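Local atomic coordinates of long form salivary protein D7L (PDB entry 6MT7), a protein that binds leukotrienes and a thromboxane A2 analogue, sequestering host mediators and inhibiting collagen-induced platelet aggregation during sandfly blood feeding. Residues R3-A8 / I68-N73; T11-R16 / W50-L55; T138-F143 / N226-Y231. All coordinates share one frame; numbering follows the deposited sequence.

Contact 1: R3-A8 / I68-N73; sequences RYPRNA and IMEQFN
The carboxamide of Gln-71 grips the backbone of Arg-6 through two hydrogen bonds. Gln-71 OE1 accepts from Arg-6 N at 2.9 Å, using an in-plane lone pair, and Gln-71 NE2 returns a bond of 3.0 Å to Arg-6 O that is nearly straight (174° at the hydrogen) and lies in the amide plane. A bend at chi2 (81°) turns CD off the extended path of the Gln-71 chain, carrying the amide up to the loop. With NE2 also bonded to Ala-115 O, the amide is held flat and its rotation is fixed. Pro-5 CB, from the exposed side, comes 3.3 Å from Gln-71 OE1. The Arg-6/Gln-71 pair is the buried part of the contact, where the N-terminal segment of this PBP/GOBP-family domain runs past helix 65-74 just before entering helix 8-21; Asn-7 is the N-cap of that helix, its OD1 receiving Gln-10 N. The Arg-6 side chain folds back on its own loop, with NH1 donating to Arg-3 O at 2.7 Å in the guanidinium plane. One helix position earlier, towards solvent, the contact is looser and holds no bond. Glu-70 stretches out extended, crossing Pro-5 at about a right angle. Its OE2 stands 3.4 Å from Tyr-4 O, two acceptors that cannot bond, and 4.0 Å from Pro-5 CD. The carboxylate finds its charge partner within its own helix, where OE1 forms a salt bridge with Arg-67. A cis peptide bond joins Tyr-4 to Pro-5, and the Tyr-4 ring leads away from Glu-70, its OH hydrogen-bonded to Gly-54 O.

Contact 2: T11-R16 / W50-L55; sequences TFWAFR and WLHLGL. With TRT (fragment of triton X-100), chain C.
Thr-11 OG1 sits among three backbone carbonyls; Phe-116 O is its main hydrogen-bond partner, and Asn-7 O and Ala-8 O are weak ones that can at most share the same hydrogen. The other branch, CG2, faces Leu-53 CD2 at 3.8 Å. With chi1 62°, OG1 lies between the backbone N and the carbonyl carbon. Leu-53 CD2 packs on Ala-14 CB as well, at 3.7 Å, so the two helices come close on a small residue. Beside this, the six-membered ring of Trp-13 meets His-52 obliquely, planes 40° apart. Trp-13 CH2 comes in near the imidazole plane, 3.4 Å from His-52 CD2, while His-52 ND1 is occupied by Cys-48 O. Gly-54, with positive phi, is the first residue to leave helical backbone angles after helix 40-52, in a Schellman motif: Leu-55 N bonds to Trp-50 O and Gly-54 N to Leu-51 O. Beyond Leu-53, the two segments line the pocket of the bound Triton X-100 fragment (TRT). Leu-53 CD1 touches TRT C3 at 3.7 Å, Trp-50 CZ3 approaches the same methyl at 3.5 Å, and TRT C7 lies over a face of the indole. Phe-15 CE1 reaches TRT C2 at 3.4 Å. Helices packed round a largely hydrophobic ligand cavity, here with hydrogen bonds to TRT from Tyr-45 and Gln-19, are characteristic of the PBP/GOBP (odorant-binding) fold.

Contact 3: T138-F143 / N226-Y231; sequences TKISDF and NQSPTY
The first turn of helix 140-144 is met by the C-terminal tail leaving helix 220-227, where Ser-228 OG accepts a hydrogen bond of 2.8 Å from Ile-140 N. The bond is close to straight, 165° at the hydrogen. OG is also hydrogen-bonded to Asp-225 O, back in its own helix; chi1 of 72° sets it between the Ser-228 backbone N and carbonyl carbon, so one hydroxyl ties a helix end to a helix start. Packing beside it is tight: Ile-140 CD1 presses to 3.4 Å from Ser-228 CB, and CG1 is scarcely farther. The tip of Ile-140 then points at the edge of the Tyr-231 ring, near its plane, in a loose contact of 4.5 Å between CD1 and CE1. Towards the outside, Lys-139 runs alongside Pro-229, pointing the same way, with the CG atoms of the two residues 3.7 Å apart. Pro-229 CA directs a CA-H...O contact at Thr-138 O, 3.5 Å away. That carbonyl and Ser-228 O are both held by Lys-134 NZ, whose charge probably polarises the pair. Tyr-231, the last residue, is held at its OH by Asp-9 OD1 and Arg-166 NH1 and at its backbone O by Arg-20 NE. A C-terminal tail wedged between the N-terminal odorant-binding-like helices and the C-terminal helices is consistent with the two-domain build of long-form D7 proteins.

How the contacts relate
From the N terminus, the loop before helix 8-21 is the first arm of contact 1, and the chain must run on to helix 65-74 before that contact closes. Contact 2 is nested within this span, pairing helix 8-21 with the end of helix 40-52; the two contacts touch where Ile-68 CD1 packs on Trp-50 CZ3 at 3.5 Å. Contact 3 follows in series, opening at 138-143 and closing only with the last residues of the chain. Its tail returns to the first helix: Arg-16 NE lies 2.8 Å from Thr-230 O, a probable hydrogen bond. Contacts 1 and 3 do not touch, and helix 8-21 bridges them.

Contact 1: R3-A8 / I68-N73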
loop_
_atom_site.group_PDB
_atom_site.type_symbol
_atom_site.label_atom_id
_atom_site.label_comp_id
_atom_site.label_asym_id
_atom_site.label_seq_id
_atom_site.Cartn_x
_atom_site.Cartn_y
_atom_site.Cartn_z
ATOM N N ARG A 3 6.043 -2.068 -9.065
ATOM C CA ARG A 3 7.335 -2.731 -9.062
ATOM C C ARG A 3 7.393 -3.807 -7.985
ATOM O O ARG A 3 6.791 -3.685 -6.915
ATOM C CB ARG A 3 8.457 -1.717 -8.857
ATOM C CG ARG A 3 8.547 -0.753 -10.021
ATOM C CD ARG A 3 9.608 0.295 -9.820
ATOM N NE ARG A 3 9.525 1.329 -10.846
ATOM C CZ ARG A 3 10.259 2.435 -10.838
ATOM N NH1 ARG A 3 11.126 2.641 -9.855
ATOM N NH2 ARG A 3 10.119 3.332 -11.805
ATOM N N TYR A 4 8.115 -4.874 -8.296
ATOM C CA TYR A 4 8.240 -6.041 -7.440
ATOM C C TYR A 4 9.714 -6.406 -7.337
ATOM O O TYR A 4 10.474 -6.199 -8.288
ATOM C CB TYR A 4 7.421 -7.223 -7.994
ATOM C CG TYR A 4 5.953 -6.881 -8.201
ATOM C CD1 TYR A 4 5.040 -6.976 -7.147
ATOM C CD2 TYR A 4 5.487 -6.431 -9.433
ATOM C CE1 TYR A 4 3.709 -6.653 -7.323
ATOM C CE2 TYR A 4 4.156 -6.102 -9.621
ATOM C CZ TYR A 4 3.270 -6.214 -8.562
ATOM O OH TYR A 4 1.947 -5.884 -8.747
ATOM N N PRO A 5 10.159 -6.892 -6.177
ATOM C CA PRO A 5 9.363 -7.108 -4.959
ATOM C C PRO A 5 8.996 -5.810 -4.247
ATOM O O PRO A 5 9.477 -4.734 -4.609
ATOM C CB PRO A 5 10.293 -7.947 -4.082
ATOM C CG PRO A 5 11.676 -7.494 -4.488
ATOM C CD PRO A 5 11.579 -7.238 -5.980
ATOM N N ARG A 6 8.142 -5.932 -3.238
ATOM C CA ARG A 6 7.736 -4.787 -2.432
ATOM C C ARG A 6 8.753 -4.546 -1.329
ATOM O O ARG A 6 9.252 -5.491 -0.711
ATOM C CB ARG A 6 6.352 -5.034 -1.830
ATOM C CG ARG A 6 5.301 -5.492 -2.838
ATOM C CD ARG A 6 5.108 -4.501 -3.984
ATOM N NE ARG A 6 4.569 -3.221 -3.516
ATOM C CZ ARG A 6 4.693 -2.077 -4.183
ATOM N NH1 ARG A 6 5.354 -2.045 -5.342
ATOM N NH2 ARG A 6 4.155 -0.955 -3.695
ATOM N N ASN A 7 9.079 -3.274 -1.087
ATOM C CA ASN A 7 10.085 -2.973 -0.084
ATOM C C ASN A 7 9.409 -2.744 1.269
ATOM O O ASN A 7 8.185 -2.804 1.392
ATOM C CB ASN A 7 10.969 -1.797 -0.547
ATOM C CG ASN A 7 10.235 -0.466 -0.595
ATOM O OD1 ASN A 7 9.384 -0.179 0.241
ATOM N ND2 ASN A 7 10.586 0.368 -1.574
ATOM N N ALA A 8 10.210 -2.485 2.308
ATOM C CA ALA A 8 9.656 -2.428 3.662
ATOM C C ALA A 8 8.782 -1.198 3.887
ATOM O O ALA A 8 7.909 -1.209 4.767
ATOM C CB ALA A 8 10.783 -2.455 4.696
ATOM N N ILE A 68 3.804 -13.059 -5.609
ATOM C CA ILE A 68 3.947 -13.566 -4.247
ATOM C C ILE A 68 5.178 -14.459 -4.155
ATOM O O ILE A 68 5.995 -14.333 -3.235
ATOM C CB ILE A 68 2.670 -14.314 -3.816
ATOM C CG1 ILE A 68 1.492 -13.347 -3.695
ATOM C CG2 ILE A 68 2.895 -15.043 -2.486
ATOM C CD1 ILE A 68 0.128 -14.040 -3.588
HETATM N N MSE A 69 5.341 -15.350 -5.130
HETATM C CA MSE A 69 6.491 -16.238 -5.174
HETATM C C MSE A 69 7.778 -15.434 -5.339
HETATM O O MSE A 69 8.806 -15.741 -4.725
HETATM C CB MSE A 69 6.304 -17.242 -6.310
HETATM C CG MSE A 69 5.328 -18.305 -5.875
HETATM SE SE MSE A 69 5.038 -19.667 -7.217
HETATM C CE MSE A 69 4.447 -18.485 -8.616
ATOM N N GLU A 70 7.704 -14.382 -6.158
ATOM C CA GLU A 70 8.853 -13.499 -6.339
ATOM C C GLU A 70 9.250 -12.825 -5.030
ATOM O O GLU A 70 10.445 -12.652 -4.749
ATOM C CB GLU A 70 8.540 -12.452 -7.401
ATOM C CG GLU A 70 9.651 -11.443 -7.592
ATOM C CD GLU A 70 9.380 -10.470 -8.729
ATOM O OE1 GLU A 70 8.348 -10.631 -9.425
ATOM O OE2 GLU A 70 10.211 -9.549 -8.921
ATOM N N GLN A 71 8.268 -12.449 -4.208
ATOM C CA GLN A 71 8.609 -11.864 -2.918
ATOM C C GLN A 71 9.422 -12.843 -2.084
ATOM O O GLN A 71 10.446 -12.477 -1.501
ATOM C CB GLN A 71 7.350 -11.435 -2.160
ATOM C CG GLN A 71 7.669 -10.598 -0.913
ATOM C CD GLN A 71 7.947 -9.140 -1.270
ATOM O OE1 GLN A 71 7.589 -8.682 -2.351
ATOM N NE2 GLN A 71 8.579 -8.414 -0.367
ATOM N N PHE A 72 8.977 -14.101 -2.015
ATOM C CA PHE A 72 9.721 -15.093 -1.250
ATOM C C PHE A 72 11.115 -15.286 -1.827
ATOM O O PHE A 72 12.114 -15.265 -1.100
ATOM C CB PHE A 72 8.966 -16.420 -1.238
ATOM C CG PHE A 72 7.848 -16.471 -0.250
ATOM C CD1 PHE A 72 8.061 -16.959 1.028
ATOM C CD2 PHE A 72 6.581 -16.056 -0.603
ATOM C CE1 PHE A 72 7.020 -17.026 1.940
ATOM C CE2 PHE A 72 5.539 -16.108 0.310
ATOM C CZ PHE A 72 5.761 -16.594 1.577
ATOM N N ASN A 73 11.205 -15.462 -3.146
ATOM C CA ASN A 73 12.507 -15.709 -3.756
ATOM C C ASN A 73 13.459 -14.543 -3.533
ATOM O O ASN A 73 14.641 -14.746 -3.224
ATOM C CB ASN A 73 12.344 -15.987 -5.252
ATOM C CG ASN A 73 11.734 -17.349 -5.525
ATOM O OD1 ASN A 73 11.889 -18.281 -4.735
ATOM N ND2 ASN A 73 11.038 -17.470 -6.646
#

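Contact 2: T11-R16 / W50-L55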
loop_
_atom_site.group_PDB
_atom_site.type_symbol
_atom_site.label_atom_id
_atom_site.label_comp_id
_atom_site.label_asym_id
_atom_site.label_seq_id
_atom_site.Cartn_x
_atom_site.Cartn_y
_atom_site.Cartn_z
ATOM N N THR A 11 5.410 -2.245 2.054
ATOM C CA THR A 11 4.593 -3.175 2.825
ATOM C C THR A 11 4.020 -2.483 4.049
ATOM O O THR A 11 2.837 -2.650 4.362
ATOM C CB THR A 11 5.400 -4.416 3.234
ATOM O OG1 THR A 11 6.491 -4.026 4.071
ATOM C CG2 THR A 11 5.948 -5.142 1.991
ATOM N N PHE A 12 4.839 -1.680 4.739
ATOM C CA PHE A 12 4.349 -0.930 5.895
ATOM C C PHE A 12 3.160 -0.052 5.514
ATOM O O PHE A 12 2.140 -0.018 6.221
ATOM C CB PHE A 12 5.488 -0.081 6.463
ATOM C CG PHE A 12 5.195 0.539 7.797
ATOM C CD1 PHE A 12 4.727 -0.220 8.852
ATOM C CD2 PHE A 12 5.424 1.898 7.997
ATOM C CE1 PHE A 12 4.474 0.374 10.090
ATOM C CE2 PHE A 12 5.182 2.486 9.220
ATOM C CZ PHE A 12 4.707 1.726 10.269
ATOM N N TRP A 13 3.274 0.669 4.389
ATOM C CA TRP A 13 2.182 1.534 3.952
ATOM C C TRP A 13 0.906 0.739 3.715
ATOM O O TRP A 13 -0.186 1.183 4.090
ATOM C CB TRP A 13 2.564 2.309 2.685
ATOM C CG TRP A 13 1.419 3.133 2.184
ATOM C CD1 TRP A 13 1.024 4.359 2.641
ATOM C CD2 TRP A 13 0.487 2.769 1.154
ATOM N NE1 TRP A 13 -0.096 4.782 1.958
ATOM C CE2 TRP A 13 -0.443 3.823 1.040
ATOM C CE3 TRP A 13 0.352 1.651 0.322
ATOM C CZ2 TRP A 13 -1.487 3.795 0.128
ATOM C CZ3 TRP A 13 -0.684 1.629 -0.590
ATOM C CH2 TRP A 13 -1.593 2.696 -0.675
ATOM N N ALA A 14 1.021 -0.450 3.115
ATOM C CA ALA A 14 -0.165 -1.268 2.860
ATOM C C ALA A 14 -0.842 -1.689 4.163
ATOM O O ALA A 14 -2.066 -1.555 4.309
ATOM C CB ALA A 14 0.212 -2.496 2.024
ATOM N N PHE A 15 -0.067 -2.204 5.127
ATOM C CA PHE A 15 -0.658 -2.588 6.409
ATOM C C PHE A 15 -1.323 -1.396 7.087
ATOM O O PHE A 15 -2.474 -1.468 7.537
ATOM C CB PHE A 15 0.404 -3.163 7.347
ATOM C CG PHE A 15 0.979 -4.470 6.903
ATOM C CD1 PHE A 15 0.170 -5.586 6.711
ATOM C CD2 PHE A 15 2.347 -4.592 6.717
ATOM C CE1 PHE A 15 0.724 -6.802 6.320
ATOM C CE2 PHE A 15 2.904 -5.800 6.328
ATOM C CZ PHE A 15 2.100 -6.899 6.123
ATOM N N ARG A 16 -0.603 -0.287 7.184
ATOM C CA ARG A 16 -1.101 0.835 7.969
ATOM C C ARG A 16 -2.311 1.481 7.310
ATOM O O ARG A 16 -3.289 1.822 7.990
ATOM C CB ARG A 16 0.018 1.853 8.171
ATOM C CG ARG A 16 1.190 1.323 9.010
ATOM C CD ARG A 16 0.844 1.283 10.510
ATOM N NE ARG A 16 0.515 2.612 11.021
ATOM C CZ ARG A 16 -0.588 2.893 11.713
ATOM N NH1 ARG A 16 -1.464 1.933 11.985
ATOM N NH2 ARG A 16 -0.819 4.134 12.137
ATOM N N TRP A 50 -3.884 -7.335 0.562
ATOM C CA TRP A 50 -3.470 -7.953 -0.702
ATOM C C TRP A 50 -3.509 -6.933 -1.830
ATOM O O TRP A 50 -2.571 -6.838 -2.635
ATOM C CB TRP A 50 -4.373 -9.131 -1.064
ATOM C CG TRP A 50 -4.146 -10.421 -0.348
ATOM C CD1 TRP A 50 -5.059 -11.093 0.415
ATOM C CD2 TRP A 50 -2.964 -11.237 -0.370
ATOM N NE1 TRP A 50 -4.516 -12.263 0.885
ATOM C CE2 TRP A 50 -3.233 -12.378 0.416
ATOM C CE3 TRP A 50 -1.707 -11.113 -0.974
ATOM C CZ2 TRP A 50 -2.284 -13.389 0.621
ATOM C CZ3 TRP A 50 -0.765 -12.117 -0.763
ATOM C CH2 TRP A 50 -1.065 -13.240 0.025
ATOM N N LEU A 51 -4.583 -6.142 -1.888
ATOM C CA LEU A 51 -4.726 -5.135 -2.935
ATOM C C LEU A 51 -3.651 -4.060 -2.811
ATOM O O LEU A 51 -3.011 -3.685 -3.802
ATOM C CB LEU A 51 -6.122 -4.506 -2.856
ATOM C CG LEU A 51 -6.427 -3.295 -3.746
ATOM C CD1 LEU A 51 -6.432 -3.685 -5.206
ATOM C CD2 LEU A 51 -7.775 -2.665 -3.344
ATOM N N HIS A 52 -3.445 -3.547 -1.597
ATOM C CA HIS A 52 -2.532 -2.426 -1.420
ATOM C C HIS A 52 -1.067 -2.835 -1.493
ATOM O O HIS A 52 -0.201 -1.960 -1.653
ATOM C CB HIS A 52 -2.841 -1.714 -0.099
ATOM C CG HIS A 52 -4.055 -0.840 -0.179
ATOM N ND1 HIS A 52 -5.321 -1.351 -0.357
ATOM C CD2 HIS A 52 -4.190 0.509 -0.156
ATOM C CE1 HIS A 52 -6.190 -0.357 -0.424
ATOM N NE2 HIS A 52 -5.528 0.782 -0.297
ATOM N N LEU A 53 -0.770 -4.136 -1.385
ATOM C CA LEU A 53 0.564 -4.646 -1.672
ATOM C C LEU A 53 0.832 -4.796 -3.164
ATOM O O LEU A 53 1.976 -5.076 -3.542
ATOM C CB LEU A 53 0.770 -6.007 -1.004
ATOM C CG LEU A 53 0.931 -6.016 0.521
ATOM C CD1 LEU A 53 0.826 -7.431 1.065
ATOM C CD2 LEU A 53 2.261 -5.385 0.913
ATOM N N GLY A 54 -0.183 -4.644 -4.009
ATOM C CA GLY A 54 -0.013 -4.897 -5.428
ATOM C C GLY A 54 -0.134 -6.347 -5.818
ATOM O O GLY A 54 0.328 -6.734 -6.901
ATOM N N LEU A 55 -0.779 -7.164 -4.984
ATOM C CA LEU A 55 -0.792 -8.609 -5.184
ATOM C C LEU A 55 -2.183 -9.152 -5.495
ATOM O O LEU A 55 -2.377 -10.371 -5.489
ATOM C CB LEU A 55 -0.204 -9.293 -3.951
ATOM C CG LEU A 55 1.254 -8.892 -3.732
ATOM C CD1 LEU A 55 1.758 -9.484 -2.425
ATOM C CD2 LEU A 55 2.109 -9.371 -4.923
HETATM C C25 TRT C . 1.326 0.292 15.071
HETATM O O24 TRT C . 1.820 -0.448 13.960
HETATM C C23 TRT C . 1.191 -1.719 13.797
HETATM C C22 TRT C . 1.533 -2.214 12.398
HETATM O O21 TRT C . 1.129 -3.567 12.182
HETATM C C20 TRT C . 1.557 -3.959 10.883
HETATM C C19 TRT C . 1.305 -5.443 10.691
HETATM O O18 TRT C . -0.026 -5.632 10.219
HETATM C C17 TRT C . -0.651 -6.660 10.959
HETATM C C16 TRT C . -0.766 -7.920 10.124
HETATM O O15 TRT C . -1.888 -7.844 9.239
HETATM C C12 TRT C . -1.925 -8.671 8.130
HETATM C C13 TRT C . -1.239 -9.880 8.130
HETATM C C14 TRT C . -1.275 -10.716 7.007
HETATM C C11 TRT C . -2.647 -8.296 7.004
HETATM C C10 TRT C . -2.686 -9.128 5.889
HETATM C C9 TRT C . -2.003 -10.337 5.876
HETATM C C6 TRT C . -2.062 -11.200 4.650
HETATM C C8 TRT C . -3.059 -12.312 4.958
HETATM C C7 TRT C . -2.622 -10.395 3.483
HETATM C C5 TRT C . -0.686 -11.844 4.365
HETATM C C1 TRT C . 0.521 -11.054 3.809
HETATM C C2 TRT C . 0.745 -9.670 4.409
HETATM C C4 TRT C . 1.766 -11.881 4.101
HETATM C C3 TRT C . 0.491 -10.894 2.295
#

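Contact 3: T138-F143 / N226-Y231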
loop_
_atom_site.group_PDB
_atom_site.type_symbol
_atom_site.label_atom_id
_atom_site.label_comp_id
_atom_site.label_asym_id
_atom_site.label_seq_id
_atom_site.Cartn_x
_atom_site.Cartn_y
_atom_site.Cartn_z
ATOM N N THR A 138 9.111 10.228 10.421
ATOM C CA THR A 138 9.279 11.480 9.697
ATOM C C THR A 138 8.056 11.740 8.826
ATOM O O THR A 138 7.554 10.826 8.163
ATOM C CB THR A 138 10.540 11.433 8.835
ATOM O OG1 THR A 138 11.691 11.345 9.690
ATOM C CG2 THR A 138 10.662 12.680 7.960
ATOM N N LYS A 139 7.584 12.986 8.831
ATOM C CA LYS A 139 6.437 13.351 8.010
ATOM C C LYS A 139 6.820 13.429 6.537
ATOM O O LYS A 139 7.948 13.777 6.177
ATOM C CB LYS A 139 5.857 14.694 8.454
ATOM C CG LYS A 139 5.202 14.657 9.818
ATOM C CD LYS A 139 4.145 15.746 9.968
ATOM C CE LYS A 139 4.727 17.125 9.749
ATOM N NZ LYS A 139 3.732 18.190 10.076
ATOM N N ILE A 140 5.847 13.110 5.678
ATOM C CA ILE A 140 6.040 13.234 4.237
ATOM C C ILE A 140 6.492 14.645 3.874
ATOM O O ILE A 140 7.438 14.828 3.101
ATOM C CB ILE A 140 4.744 12.850 3.498
ATOM C CG1 ILE A 140 4.558 11.331 3.563
ATOM C CG2 ILE A 140 4.786 13.351 2.059
ATOM C CD1 ILE A 140 3.183 10.850 3.163
ATOM N N SER A 141 5.832 15.663 4.433
ATOM C CA SER A 141 6.200 17.032 4.071
ATOM C C SER A 141 7.653 17.314 4.428
ATOM O O SER A 141 8.398 17.886 3.625
ATOM C CB SER A 141 5.290 18.057 4.759
ATOM O OG SER A 141 5.204 17.858 6.159
ATOM N N ASP A 142 8.082 16.898 5.620
ATOM C CA ASP A 142 9.448 17.188 6.045
ATOM C C ASP A 142 10.466 16.428 5.205
ATOM O O ASP A 142 11.523 16.973 4.860
ATOM C CB ASP A 142 9.600 16.870 7.534
ATOM C CG ASP A 142 8.818 17.834 8.407
ATOM O OD1 ASP A 142 8.795 19.039 8.073
ATOM O OD2 ASP A 142 8.217 17.397 9.414
ATOM N N PHE A 143 10.158 15.182 4.835
ATOM C CA PHE A 143 11.086 14.405 4.021
ATOM C C PHE A 143 11.140 14.936 2.596
ATOM O O PHE A 143 12.221 15.075 2.008
ATOM C CB PHE A 143 10.685 12.928 4.013
ATOM C CG PHE A 143 11.580 12.067 3.160
ATOM C CD1 PHE A 143 12.817 11.645 3.637
ATOM C CD2 PHE A 143 11.199 11.693 1.882
ATOM C CE1 PHE A 143 13.655 10.861 2.858
ATOM C CE2 PHE A 143 12.029 10.907 1.091
ATOM C CZ PHE A 143 13.262 10.488 1.584
ATOM N N ASN A 226 -0.256 14.459 8.337
ATOM C CA ASN A 226 -0.287 14.325 9.790
ATOM C C ASN A 226 -0.205 12.863 10.223
ATOM O O ASN A 226 0.426 12.549 11.244
ATOM C CB ASN A 226 -1.552 15.005 10.315
ATOM C CG ASN A 226 -1.827 14.717 11.772
ATOM O OD1 ASN A 226 -2.431 13.697 12.115
ATOM N ND2 ASN A 226 -1.415 15.635 12.640
ATOM N N GLN A 227 -0.792 11.952 9.440
ATOM C CA GLN A 227 -0.705 10.522 9.721
ATOM C C GLN A 227 0.609 9.902 9.284
ATOM O O GLN A 227 0.882 8.758 9.665
ATOM C CB GLN A 227 -1.831 9.764 9.019
ATOM C CG GLN A 227 -3.213 10.075 9.532
ATOM C CD GLN A 227 -4.288 9.452 8.674
ATOM O OE1 GLN A 227 -4.014 8.918 7.590
ATOM N NE2 GLN A 227 -5.522 9.518 9.147
ATOM N N SER A 228 1.415 10.610 8.495
ATOM C CA SER A 228 2.505 9.976 7.758
ATOM C C SER A 228 3.744 9.550 8.547
ATOM O O SER A 228 4.524 8.752 8.014
ATOM C CB SER A 228 2.946 10.891 6.604
ATOM O OG SER A 228 3.657 12.048 7.041
ATOM N N PRO A 229 4.012 10.039 9.771
ATOM C CA PRO A 229 5.222 9.542 10.450
ATOM C C PRO A 229 5.268 8.024 10.555
ATOM O O PRO A 229 6.331 7.432 10.338
ATOM C CB PRO A 229 5.155 10.224 11.820
ATOM C CG PRO A 229 4.463 11.506 11.536
ATOM C CD PRO A 229 3.382 11.120 10.558
ATOM N N THR A 230 4.137 7.374 10.857
ATOM C CA THR A 230 4.027 5.919 10.779
ATOM C C THR A 230 2.893 5.485 9.856
ATOM O O THR A 230 2.415 4.352 9.966
ATOM C CB THR A 230 3.821 5.305 12.165
ATOM O OG1 THR A 230 2.572 5.759 12.706
ATOM C CG2 THR A 230 4.961 5.684 13.099
ATOM N N TYR A 231 2.472 6.360 8.948
ATOM C CA TYR A 231 1.305 6.149 8.088
ATOM C C TYR A 231 0.042 5.914 8.929
ATOM O O TYR A 231 -1.048 5.735 8.373
ATOM C CB TYR A 231 1.513 4.979 7.128
ATOM C CG TYR A 231 2.603 5.198 6.110
ATOM C CD1 TYR A 231 2.649 6.364 5.344
ATOM C CD2 TYR A 231 3.577 4.232 5.898
ATOM C CE1 TYR A 231 3.651 6.573 4.414
ATOM C CE2 TYR A 231 4.580 4.422 4.970
ATOM C CZ TYR A 231 4.615 5.589 4.230
ATOM O OH TYR A 231 5.614 5.776 3.303
#